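Local coordinates for arginine--tRNA ligase (Campylobacter jejuni, PDB 3FNR), which attaches L-arginine to its tRNA, using ATP and releasing AMP and diphosphate, as a monomeric class I aminoacyl-tRNA synthetase, at residues L33-S38 with C238-G243; F70-Y75 with K161-V166; R169-A174 with I224-D229. The protein carries 1 engineered substitution. One frame throughout, in Å; residues are numbered along the deposited sequence.

How the contacts relate
From the N terminus, strand 31-35 comes first and waits some 200 residues for its partner, strand 237-243; contact 1 therefore closes the widest loop, and both other contacts form within it. Contact 2 joins strand 69-76, which also borders strand 31-35, to residues 161-166 after a mainly helical stretch. Only then does contact 3 open, running from the loop 169-174 to helix 219-231, so contacts 2 and 3 follow in series without crossing. Contacts 1 and 2 build the parallel part of one sheet of the catalytic domain. Helix 219-231, directly ahead of strand 237-243, connects contact 3 to both: His227 reaches contact 1 and Tyr226 reaches contact 2.

Contact 1. Residues L33-S38 with C238-G243; sequences LLEYVS and CINIWG
Leu34 meets Ile239 and Ile241 on one face of a parallel strand pair, and here the packing is close. The CD2 methyl of Leu34 does the touching: it lies 3.8 Å from Ile241 CD1 and 4.1 Å from Ile239 CG2. Ile241 CD1 also rests 4.0 Å from Tyr36 CB, while the Tyr36 ring, with CG set between the backbone N and the carbonyl carbon (chi1 74°), leads away from the neighbouring strand. Two backbone bonds lock the register, Ile239 N to Leu33 O at 2.8 Å and Glu35 N to Ile239 O at 3.0 Å. From Glu35 on the strands draw apart, and a water takes over, accepting from Val37 N and donating to Ile241 O. This pair belongs to the Rossmann-type sheet of the class I catalytic domain, and the chain leaves 33-38 straight into the HIGH motif that starts at Ala39.

On the other face Leu33 CB and Cys238 SG are apolar neighbours, while the Glu35-Asn240 end is polar, water-bearing and more loosely met. Glu35 OE1 and Asn240 OD1 stand 3.8 Å apart, two acceptors on planes turned 65° from each other. Lys230 NZ serves both, as a salt bridge to Glu35 and a weak hydrogen bond to Asn240, whose ND2 binds His227 NE2. A second water donates to Glu35 OE1 at 2.6 Å and accepts from Trp242 NE1 at 3.2 Å; this water lies in the plane of the indole. Ser38 OG donates to the anti lone pair of Glu35 OE2, so both carboxylate oxygens are gripped. A lysine, a hydroxyl and a water together fix the position of the Glu35 carboxylate, and Ser38 ties the turn before the HIGH motif back to the strand.

Contact 2. Residues F70-Y75 with K161-V166; sequences FNTEYY and KIDSYV
Tyr74 meets Tyr165 as an offset stack, the ring centroids 4.9 Å apart and the planes inclined by 30°. Tyr165 CE2 sits over one face of the Tyr74 ring, toward the rim, 3.5 Å from Tyr74 CG, while Tyr74 CB makes a CH-pi contact over the face of the Tyr165 ring. Ile162 comes in at the edge, its CD1 3.9 Å from Tyr74 CD2 and in the plane of the ring. The Tyr74 backbone is gripped from both ends: its N donates to Ser164 O at 2.8 Å, and its O accepts from Val166 N, also at 2.8 Å. Such bonding to the residues on either side of the opposing Tyr165 is the parallel-bridge pattern. Strand 165-167 is an edge strand of the largely parallel Rossmann-type sheet of the catalytic domain, laid against strand 69-76, and Tyr74 OH reaches Ala39 O at the start of the HIGH motif.

Val166 turns to the opposite face from the tyrosine stack. Both of its methyls lie against one side of the Glu73 carboxylate, CG1 3.7 Å from Glu73 CD, and the two side chains cross at about a right angle. CG2 also comes 3.9 Å from Tyr75 CD1. The carboxylate is held from beyond the two strands, OE1 by Tyr226 OH and OE2 by a salt bridge to Arg233, so the valine packs on a charged group already paired.

Thr72 makes the contact at the other end, where 161-164 is still loop. Its OG1, placed between the backbone N and the carbonyl carbon (chi1 50°), accepts from Asp163 N at 3.1 Å. Beside it Ile162 CG2 lies against the Glu73 backbone, while Tyr36 and Thr60 touch the Thr72 side chain from elsewhere in the domain.

Contact 3. Residues R169-A174 with I224-D229; sequences RSYYDA and IVYHKD. With SO4 (sulfate ion), chain E.
The loop between strand 165-167 and helix 175-184 docks on helix 219-231 of the catalytic domain, with Tyr171 meeting Val225, Tyr226 and Asp229. Val225 and Asp229, one helical turn apart, present themselves to the same ring. Val225 CG1, anti to the backbone N (chi1 170°), comes 3.7 Å from Tyr171 CD2 and 3.8 Å from Ala174 CB; one methyl touches both the ring and Ala174. Tyr226 points an edge toward the face of Tyr171 in an offset edge-to-face pair, planes at 73° and centroids 5.6 Å apart. Tyr226 CD1 comes 3.4 Å from Tyr171 OH, which lies in the plane of the Tyr226 ring. The Tyr226 ring also meets that of Tyr75 in strand 69-76.

At the far end of Tyr171, OH donates to Asp229 OD2 at 2.5 Å, a very short bond whose exact length is doubtful. OD2 lies at the ring edge and in its plane, whereas the carboxylate as a whole is turned 47° from the ring. The same oxygen forms a salt bridge with Arg233. Away from the helix, Arg169 NH1 holds a sulfate, probably from the crystallisation liquor, by its O2 at 2.9 Å; Arg169 is poorly ordered, which makes this site uncertain.

The loop is thus held by apolar and aromatic contacts ending in one hydroxyl bonded to Asp229, and the negative charge of Asp229 is probably offset by Arg233, with the Tyr171 hydroxyl donating to the same oxygen.

Contact 1. Residues L33-S38 with C238-G243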
loop_
_atom_site.group_PDB
_atom_site.type_symbol
_atom_site.label_atom_id
_atom_site.label_comp_id
_atom_site.label_asym_id
_atom_site.label_seq_id
_atom_site.Cartn_x
_atom_site.Cartn_y
_atom_site.Cartn_z
ATOM N N LEU A 33 4.038 -13.936 -0.926
ATOM C CA LEU A 33 4.379 -13.038 -2.017
ATOM C C LEU A 33 3.202 -12.129 -2.338
ATOM O O LEU A 33 2.175 -12.584 -2.851
ATOM C CB LEU A 33 4.806 -13.810 -3.280
ATOM C CG LEU A 33 5.116 -12.968 -4.537
ATOM C CD1 LEU A 33 6.288 -12.016 -4.302
ATOM C CD2 LEU A 33 5.390 -13.855 -5.748
ATOM N N LEU A 34 3.367 -10.836 -2.069
ATOM C CA LEU A 34 2.333 -9.850 -2.378
ATOM C C LEU A 34 2.638 -9.105 -3.669
ATOM O O LEU A 34 3.688 -8.472 -3.804
ATOM C CB LEU A 34 2.220 -8.829 -1.236
ATOM C CG LEU A 34 0.982 -7.995 -0.867
ATOM C CD1 LEU A 34 1.440 -6.637 -0.340
ATOM C CD2 LEU A 34 -0.051 -7.812 -1.966
ATOM N N GLU A 35 1.703 -9.147 -4.605
ATOM C CA GLU A 35 1.813 -8.317 -5.785
ATOM C C GLU A 35 0.712 -7.294 -5.713
ATOM O O GLU A 35 -0.466 -7.651 -5.639
ATOM C CB GLU A 35 1.678 -9.128 -7.071
ATOM C CG GLU A 35 1.750 -8.260 -8.337
ATOM C CD GLU A 35 0.583 -8.506 -9.284
ATOM O OE1 GLU A 35 0.106 -9.662 -9.364
ATOM O OE2 GLU A 35 0.131 -7.542 -9.946
ATOM N N TYR A 36 1.100 -6.024 -5.723
ATOM C CA TYR A 36 0.137 -4.942 -5.611
ATOM C C TYR A 36 0.535 -3.694 -6.391
ATOM O O TYR A 36 1.669 -3.580 -6.863
ATOM C CB TYR A 36 -0.176 -4.634 -4.136
ATOM C CG TYR A 36 0.900 -3.907 -3.334
ATOM C CD1 TYR A 36 2.162 -4.472 -3.111
ATOM C CD2 TYR A 36 0.626 -2.675 -2.753
ATOM C CE1 TYR A 36 3.126 -3.814 -2.353
ATOM C CE2 TYR A 36 1.583 -2.001 -2.004
ATOM C CZ TYR A 36 2.823 -2.573 -1.804
ATOM O OH TYR A 36 3.744 -1.895 -1.046
ATOM N N VAL A 37 -0.421 -2.769 -6.493
ATOM C CA VAL A 37 -0.348 -1.548 -7.300
ATOM C C VAL A 37 -0.346 -1.913 -8.783
ATOM O O VAL A 37 -1.403 -1.867 -9.413
ATOM C CB VAL A 37 0.822 -0.563 -6.915
ATOM C CG1 VAL A 37 0.634 0.775 -7.609
ATOM C CG2 VAL A 37 0.888 -0.335 -5.402
ATOM N N SER A 38 0.824 -2.277 -9.318
ATOM C CA SER A 38 0.981 -2.745 -10.708
ATOM C C SER A 38 0.257 -1.890 -11.734
ATOM O O SER A 38 -0.439 -2.411 -12.594
ATOM C CB SER A 38 0.516 -4.198 -10.851
ATOM O OG SER A 38 1.304 -5.063 -10.052
ATOM N N CYS A 238 0.374 -16.651 -2.240
ATOM C CA CYS A 238 0.425 -15.432 -3.052
ATOM C C CYS A 238 -0.796 -14.568 -2.776
ATOM O O CYS A 238 -1.937 -15.033 -2.865
ATOM C CB CYS A 238 0.505 -15.731 -4.560
ATOM S SG CYS A 238 2.031 -16.530 -5.118
ATOM N N ILE A 239 -0.550 -13.306 -2.454
ATOM C CA ILE A 239 -1.619 -12.336 -2.211
ATOM C C ILE A 239 -1.673 -11.306 -3.340
ATOM O O ILE A 239 -0.641 -10.752 -3.724
ATOM C CB ILE A 239 -1.403 -11.596 -0.869
ATOM C CG1 ILE A 239 -1.098 -12.596 0.259
ATOM C CG2 ILE A 239 -2.597 -10.695 -0.552
ATOM C CD1 ILE A 239 -0.733 -11.933 1.594
ATOM N N ASN A 240 -2.870 -11.080 -3.879
ATOM C CA ASN A 240 -3.123 -9.968 -4.782
ATOM C C ASN A 240 -4.022 -8.939 -4.114
ATOM O O ASN A 240 -4.902 -9.290 -3.335
ATOM C CB ASN A 240 -3.839 -10.444 -6.043
ATOM C CG ASN A 240 -2.997 -11.367 -6.899
ATOM O OD1 ASN A 240 -1.782 -11.521 -6.697
ATOM N ND2 ASN A 240 -3.653 -12.001 -7.869
ATOM N N ILE A 241 -3.805 -7.671 -4.434
ATOM C CA ILE A 241 -4.766 -6.634 -4.087
ATOM C C ILE A 241 -5.348 -6.071 -5.380
ATOM O O ILE A 241 -4.640 -5.443 -6.174
ATOM C CB ILE A 241 -4.146 -5.521 -3.214
ATOM C CG1 ILE A 241 -3.600 -6.107 -1.904
ATOM C CG2 ILE A 241 -5.179 -4.444 -2.914
ATOM C CD1 ILE A 241 -2.721 -5.163 -1.147
ATOM N N TRP A 242 -6.633 -6.321 -5.596
ATOM C CA TRP A 242 -7.310 -5.861 -6.805
ATOM C C TRP A 242 -8.381 -4.838 -6.448
ATOM O O TRP A 242 -8.857 -4.804 -5.311
ATOM C CB TRP A 242 -7.972 -7.033 -7.544
ATOM C CG TRP A 242 -7.031 -8.045 -8.172
ATOM C CD1 TRP A 242 -5.668 -7.949 -8.298
ATOM C CD2 TRP A 242 -7.405 -9.284 -8.800
ATOM N NE1 TRP A 242 -5.173 -9.063 -8.930
ATOM C CE2 TRP A 242 -6.214 -9.894 -9.259
ATOM C CE3 TRP A 242 -8.630 -9.942 -9.010
ATOM C CZ2 TRP A 242 -6.209 -11.135 -9.918
ATOM C CZ3 TRP A 242 -8.627 -11.182 -9.662
ATOM C CH2 TRP A 242 -7.418 -11.762 -10.108
ATOM N N GLY A 243 -8.769 -4.023 -7.425
ATOM C CA GLY A 243 -9.901 -3.118 -7.264
ATOM C C GLY A 243 -11.163 -3.945 -7.183
ATOM O O GLY A 243 -11.270 -4.974 -7.858
HETATM O O HOH W 1 -2.286 -9.508 -10.296
HETATM O O HOH W 2 -3.148 -2.902 -5.734
#

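Contact 2. Residues F70-Y75 with K161-V166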
loop_
_atom_site.group_PDB
_atom_site.type_symbol
_atom_site.label_atom_id
_atom_site.label_comp_id
_atom_site.label_asym_id
_atom_site.label_seq_id
_atom_site.Cartn_x
_atom_site.Cartn_y
_atom_site.Cartn_z
ATOM N N PHE A 70 8.054 -11.978 3.817
ATOM C CA PHE A 70 7.001 -11.331 3.052
ATOM C C PHE A 70 7.632 -10.488 1.953
ATOM O O PHE A 70 8.255 -9.455 2.224
ATOM C CB PHE A 70 6.148 -10.465 3.993
ATOM C CG PHE A 70 4.759 -10.134 3.472
ATOM C CD1 PHE A 70 3.652 -10.860 3.895
ATOM C CD2 PHE A 70 4.557 -9.064 2.615
ATOM C CE1 PHE A 70 2.370 -10.539 3.451
ATOM C CE2 PHE A 70 3.285 -8.735 2.166
ATOM C CZ PHE A 70 2.189 -9.475 2.575
ATOM N N ASN A 71 7.472 -10.950 0.719
ATOM C CA ASN A 71 7.990 -10.267 -0.456
ATOM C C ASN A 71 6.947 -9.462 -1.195
ATOM O O ASN A 71 5.763 -9.806 -1.198
ATOM C CB ASN A 71 8.619 -11.268 -1.415
ATOM C CG ASN A 71 10.082 -11.481 -1.140
ATOM O OD1 ASN A 71 10.453 -12.250 -0.253
ATOM N ND2 ASN A 71 10.930 -10.790 -1.901
ATOM N N THR A 72 7.398 -8.387 -1.826
ATOM C CA THR A 72 6.531 -7.524 -2.618
ATOM C C THR A 72 7.022 -7.392 -4.051
ATOM O O THR A 72 8.237 -7.357 -4.310
ATOM C CB THR A 72 6.403 -6.125 -1.997
ATOM O OG1 THR A 72 7.705 -5.610 -1.701
ATOM C CG2 THR A 72 5.607 -6.209 -0.715
ATOM N N GLU A 73 6.065 -7.287 -4.971
ATOM C CA GLU A 73 6.342 -7.273 -6.394
ATOM C C GLU A 73 5.332 -6.410 -7.155
ATOM O O GLU A 73 4.149 -6.345 -6.803
ATOM C CB GLU A 73 6.390 -8.711 -6.942
ATOM C CG GLU A 73 6.916 -8.865 -8.366
ATOM C CD GLU A 73 7.344 -10.290 -8.698
ATOM O OE1 GLU A 73 6.633 -10.942 -9.492
ATOM O OE2 GLU A 73 8.395 -10.751 -8.177
ATOM N N TYR A 74 5.825 -5.736 -8.188
ATOM C CA TYR A 74 5.032 -4.856 -9.034
ATOM C C TYR A 74 5.187 -5.383 -10.449
ATOM O O TYR A 74 6.306 -5.619 -10.911
ATOM C CB TYR A 74 5.584 -3.434 -8.920
ATOM C CG TYR A 74 4.868 -2.323 -9.673
ATOM C CD1 TYR A 74 4.860 -2.274 -11.075
ATOM C CD2 TYR A 74 4.281 -1.262 -8.980
ATOM C CE1 TYR A 74 4.229 -1.235 -11.760
ATOM C CE2 TYR A 74 3.656 -0.211 -9.659
ATOM C CZ TYR A 74 3.638 -0.207 -11.044
ATOM O OH TYR A 74 3.023 0.821 -11.714
ATOM N N TYR A 75 4.063 -5.562 -11.130
ATOM C CA TYR A 75 4.059 -6.041 -12.493
ATOM C C TYR A 75 3.964 -4.860 -13.438
ATOM O O TYR A 75 2.997 -4.096 -13.381
ATOM C CB TYR A 75 2.864 -6.970 -12.714
ATOM C CG TYR A 75 2.817 -7.614 -14.076
ATOM C CD1 TYR A 75 3.654 -8.684 -14.386
ATOM C CD2 TYR A 75 1.925 -7.171 -15.049
ATOM C CE1 TYR A 75 3.611 -9.291 -15.629
ATOM C CE2 TYR A 75 1.881 -7.764 -16.302
ATOM C CZ TYR A 75 2.723 -8.828 -16.584
ATOM O OH TYR A 75 2.669 -9.444 -17.818
ATOM N N LYS A 161 7.976 1.589 -0.778
ATOM C CA LYS A 161 8.967 1.005 -1.681
ATOM C C LYS A 161 8.603 -0.457 -1.935
ATOM O O LYS A 161 8.336 -1.202 -0.996
ATOM C CB LYS A 161 10.367 1.088 -1.073
ATOM C CG LYS A 161 10.950 2.487 -0.990
ATOM C CD LYS A 161 12.329 2.449 -0.339
ATOM C CE LYS A 161 12.931 3.841 -0.193
ATOM N NZ LYS A 161 13.321 4.420 -1.506
ATOM N N ILE A 162 8.573 -0.855 -3.203
ATOM C CA ILE A 162 8.270 -2.237 -3.590
ATOM C C ILE A 162 9.579 -2.947 -3.978
ATOM O O ILE A 162 10.438 -2.364 -4.635
ATOM C CB ILE A 162 7.188 -2.274 -4.699
ATOM C CG1 ILE A 162 5.854 -1.743 -4.142
ATOM C CG2 ILE A 162 6.993 -3.683 -5.263
ATOM C CD1 ILE A 162 4.723 -1.679 -5.152
ATOM N N ASP A 163 9.743 -4.190 -3.533
ATOM C CA ASP A 163 11.039 -4.865 -3.596
ATOM C C ASP A 163 11.437 -5.467 -4.951
ATOM O O ASP A 163 12.607 -5.794 -5.168
ATOM C CB ASP A 163 11.135 -5.909 -2.479
ATOM C CG ASP A 163 11.292 -5.276 -1.097
ATOM O OD1 ASP A 163 11.320 -4.030 -1.004
ATOM O OD2 ASP A 163 11.396 -6.019 -0.102
ATOM N N SER A 164 10.477 -5.599 -5.861
ATOM C CA SER A 164 10.753 -6.188 -7.168
ATOM C C SER A 164 9.796 -5.664 -8.221
ATOM O O SER A 164 8.584 -5.752 -8.059
ATOM C CB SER A 164 10.680 -7.723 -7.109
ATOM O OG SER A 164 11.090 -8.304 -8.339
ATOM N N TYR A 165 10.344 -5.125 -9.303
ATOM C CA TYR A 165 9.546 -4.723 -10.458
ATOM C C TYR A 165 9.819 -5.715 -11.589
ATOM O O TYR A 165 10.980 -5.942 -11.952
ATOM C CB TYR A 165 9.885 -3.279 -10.873
ATOM C CG TYR A 165 9.392 -2.229 -9.882
ATOM C CD1 TYR A 165 10.031 -2.036 -8.650
ATOM C CD2 TYR A 165 8.278 -1.441 -10.171
ATOM C CE1 TYR A 165 9.563 -1.089 -7.730
ATOM C CE2 TYR A 165 7.812 -0.483 -9.261
ATOM C CZ TYR A 165 8.458 -0.315 -8.047
ATOM O OH TYR A 165 8.001 0.630 -7.151
ATOM N N VAL A 166 8.761 -6.319 -12.129
ATOM C CA VAL A 166 8.912 -7.335 -13.183
ATOM C C VAL A 166 8.269 -6.909 -14.500
ATOM O O VAL A 166 7.217 -6.282 -14.510
ATOM C CB VAL A 166 8.369 -8.741 -12.763
ATOM C CG1 VAL A 166 9.205 -9.329 -11.715
ATOM C CG2 VAL A 166 6.936 -8.670 -12.280
#

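Contact 3. Residues R169-A174 with I224-D229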
loop_
_atom_site.group_PDB
_atom_site.type_symbol
_atom_site.label_atom_id
_atom_site.label_comp_id
_atom_site.label_asym_id
_atom_site.label_seq_id
_atom_site.Cartn_x
_atom_site.Cartn_y
_atom_site.Cartn_z
ATOM N N ARG A 169 7.340 -8.095 -20.796
ATOM C CA ARG A 169 8.179 -8.515 -21.920
ATOM C C ARG A 169 9.058 -9.730 -21.636
ATOM O O ARG A 169 9.399 -10.466 -22.555
ATOM C CB ARG A 169 9.035 -7.349 -22.431
ATOM C CG ARG A 169 8.272 -6.350 -23.288
ATOM C CD ARG A 169 9.196 -5.625 -24.264
ATOM N NE ARG A 169 9.750 -4.383 -23.724
ATOM C CZ ARG A 169 9.458 -3.164 -24.176
ATOM N NH1 ARG A 169 8.605 -3.000 -25.183
ATOM N NH2 ARG A 169 10.016 -2.100 -23.614
ATOM N N SER A 170 9.407 -9.956 -20.373
ATOM C CA SER A 170 10.217 -11.117 -20.008
ATOM C C SER A 170 9.417 -12.427 -19.919
ATOM O O SER A 170 9.971 -13.467 -19.551
ATOM C CB SER A 170 10.991 -10.857 -18.710
ATOM O OG SER A 170 10.165 -10.995 -17.570
ATOM N N TYR A 171 8.132 -12.372 -20.271
ATOM C CA TYR A 171 7.249 -13.541 -20.256
ATOM C C TYR A 171 6.746 -13.988 -21.636
ATOM O O TYR A 171 5.796 -14.778 -21.720
ATOM C CB TYR A 171 6.049 -13.283 -19.341
ATOM C CG TYR A 171 6.404 -13.238 -17.873
ATOM C CD1 TYR A 171 6.577 -12.020 -17.220
ATOM C CD2 TYR A 171 6.580 -14.416 -17.140
ATOM C CE1 TYR A 171 6.909 -11.969 -15.862
ATOM C CE2 TYR A 171 6.901 -14.381 -15.786
ATOM C CZ TYR A 171 7.069 -13.149 -15.157
ATOM O OH TYR A 171 7.398 -13.093 -13.827
ATOM N N TYR A 172 7.360 -13.486 -22.708
ATOM C CA TYR A 172 6.970 -13.875 -24.066
ATOM C C TYR A 172 7.424 -15.294 -24.393
ATOM O O TYR A 172 6.734 -16.031 -25.100
ATOM C CB TYR A 172 7.519 -12.893 -25.103
ATOM C CG TYR A 172 6.726 -11.612 -25.262
ATOM C CD1 TYR A 172 7.340 -10.451 -25.730
ATOM C CD2 TYR A 172 5.368 -11.558 -24.948
ATOM C CE1 TYR A 172 6.625 -9.274 -25.887
ATOM C CE2 TYR A 172 4.645 -10.385 -25.097
ATOM C CZ TYR A 172 5.281 -9.249 -25.566
ATOM O OH TYR A 172 4.572 -8.089 -25.720
ATOM N N ASP A 173 8.585 -15.668 -23.857
ATOM C CA ASP A 173 9.133 -17.009 -24.012
ATOM C C ASP A 173 8.439 -18.038 -23.115
ATOM O O ASP A 173 8.582 -19.237 -23.334
ATOM C CB ASP A 173 10.635 -17.002 -23.707
ATOM C CG ASP A 173 11.456 -16.254 -24.759
ATOM O OD1 ASP A 173 11.084 -16.290 -25.956
ATOM O OD2 ASP A 173 12.485 -15.639 -24.388
ATOM N N ALA A 174 7.688 -17.573 -22.117
ATOM C CA ALA A 174 7.105 -18.446 -21.091
ATOM C C ALA A 174 5.697 -18.947 -21.408
ATOM O O ALA A 174 5.124 -19.742 -20.654
ATOM C CB ALA A 174 7.127 -17.743 -19.732
ATOM N N ILE A 224 -2.179 -15.419 -16.630
ATOM C CA ILE A 224 -1.946 -16.816 -16.241
ATOM C C ILE A 224 -0.450 -17.187 -16.190
ATOM O O ILE A 224 0.025 -17.753 -15.183
ATOM C CB ILE A 224 -2.695 -17.793 -17.165
ATOM C CG1 ILE A 224 -4.209 -17.579 -17.026
ATOM C CG2 ILE A 224 -2.356 -19.232 -16.804
ATOM C CD1 ILE A 224 -5.015 -18.435 -17.934
ATOM N N VAL A 225 0.272 -16.834 -17.257
ATOM C CA VAL A 225 1.739 -17.002 -17.358
ATOM C C VAL A 225 2.474 -16.402 -16.154
ATOM O O VAL A 225 3.297 -17.071 -15.533
ATOM C CB VAL A 225 2.286 -16.357 -18.671
ATOM C CG1 VAL A 225 3.813 -16.293 -18.679
ATOM C CG2 VAL A 225 1.783 -17.107 -19.904
ATOM N N TYR A 226 2.158 -15.148 -15.828
ATOM C CA TYR A 226 2.758 -14.460 -14.687
ATOM C C TYR A 226 2.433 -15.170 -13.377
ATOM O O TYR A 226 3.316 -15.412 -12.548
ATOM C CB TYR A 226 2.271 -13.005 -14.626
ATOM C CG TYR A 226 2.813 -12.234 -13.449
ATOM C CD1 TYR A 226 4.173 -12.263 -13.146
ATOM C CD2 TYR A 226 1.973 -11.459 -12.643
ATOM C CE1 TYR A 226 4.682 -11.572 -12.067
ATOM C CE2 TYR A 226 2.483 -10.748 -11.556
ATOM C CZ TYR A 226 3.837 -10.816 -11.278
ATOM O OH TYR A 226 4.373 -10.124 -10.223
ATOM N N HIS A 227 1.161 -15.502 -13.197
ATOM C CA HIS A 227 0.722 -16.178 -11.985
ATOM C C HIS A 227 1.330 -17.564 -11.811
ATOM O O HIS A 227 1.636 -17.968 -10.682
ATOM C CB HIS A 227 -0.796 -16.203 -11.918
ATOM C CG HIS A 227 -1.378 -14.948 -11.355
ATOM N ND1 HIS A 227 -1.593 -13.818 -12.117
ATOM C CD2 HIS A 227 -1.751 -14.631 -10.092
ATOM C CE1 HIS A 227 -2.094 -12.866 -11.350
ATOM N NE2 HIS A 227 -2.200 -13.334 -10.118
ATOM N N LYS A 228 1.538 -18.269 -12.925
ATOM C CA LYS A 228 2.234 -19.557 -12.918
ATOM C C LYS A 228 3.645 -19.407 -12.342
ATOM O O LYS A 228 4.070 -20.211 -11.513
ATOM C CB LYS A 228 2.310 -20.135 -14.336
ATOM C CG LYS A 228 2.996 -21.507 -14.403
ATOM C CD LYS A 228 3.118 -22.003 -15.830
ATOM C CE LYS A 228 3.925 -23.285 -15.897
ATOM N NZ LYS A 228 5.382 -22.996 -15.820
ATOM N N ASP A 229 4.363 -18.383 -12.797
ATOM C CA ASP A 229 5.657 -18.021 -12.210
ATOM C C ASP A 229 5.538 -17.697 -10.705
ATOM O O ASP A 229 6.206 -18.339 -9.900
ATOM C CB ASP A 229 6.279 -16.860 -12.988
ATOM C CG ASP A 229 7.582 -16.341 -12.364
ATOM O OD1 ASP A 229 8.260 -17.059 -11.605
ATOM O OD2 ASP A 229 7.942 -15.189 -12.661
HETATM S S SO4 E . 7.141 -6.021 -27.596
HETATM O O1 SO4 E . 8.014 -6.943 -28.321
HETATM O O2 SO4 E . 7.871 -4.786 -27.323
HETATM O O3 SO4 E . 5.951 -5.731 -28.396
HETATM O O4 SO4 E . 6.730 -6.632 -26.336
HETATM O O HOH W 3 5.768 -20.386 -18.049
#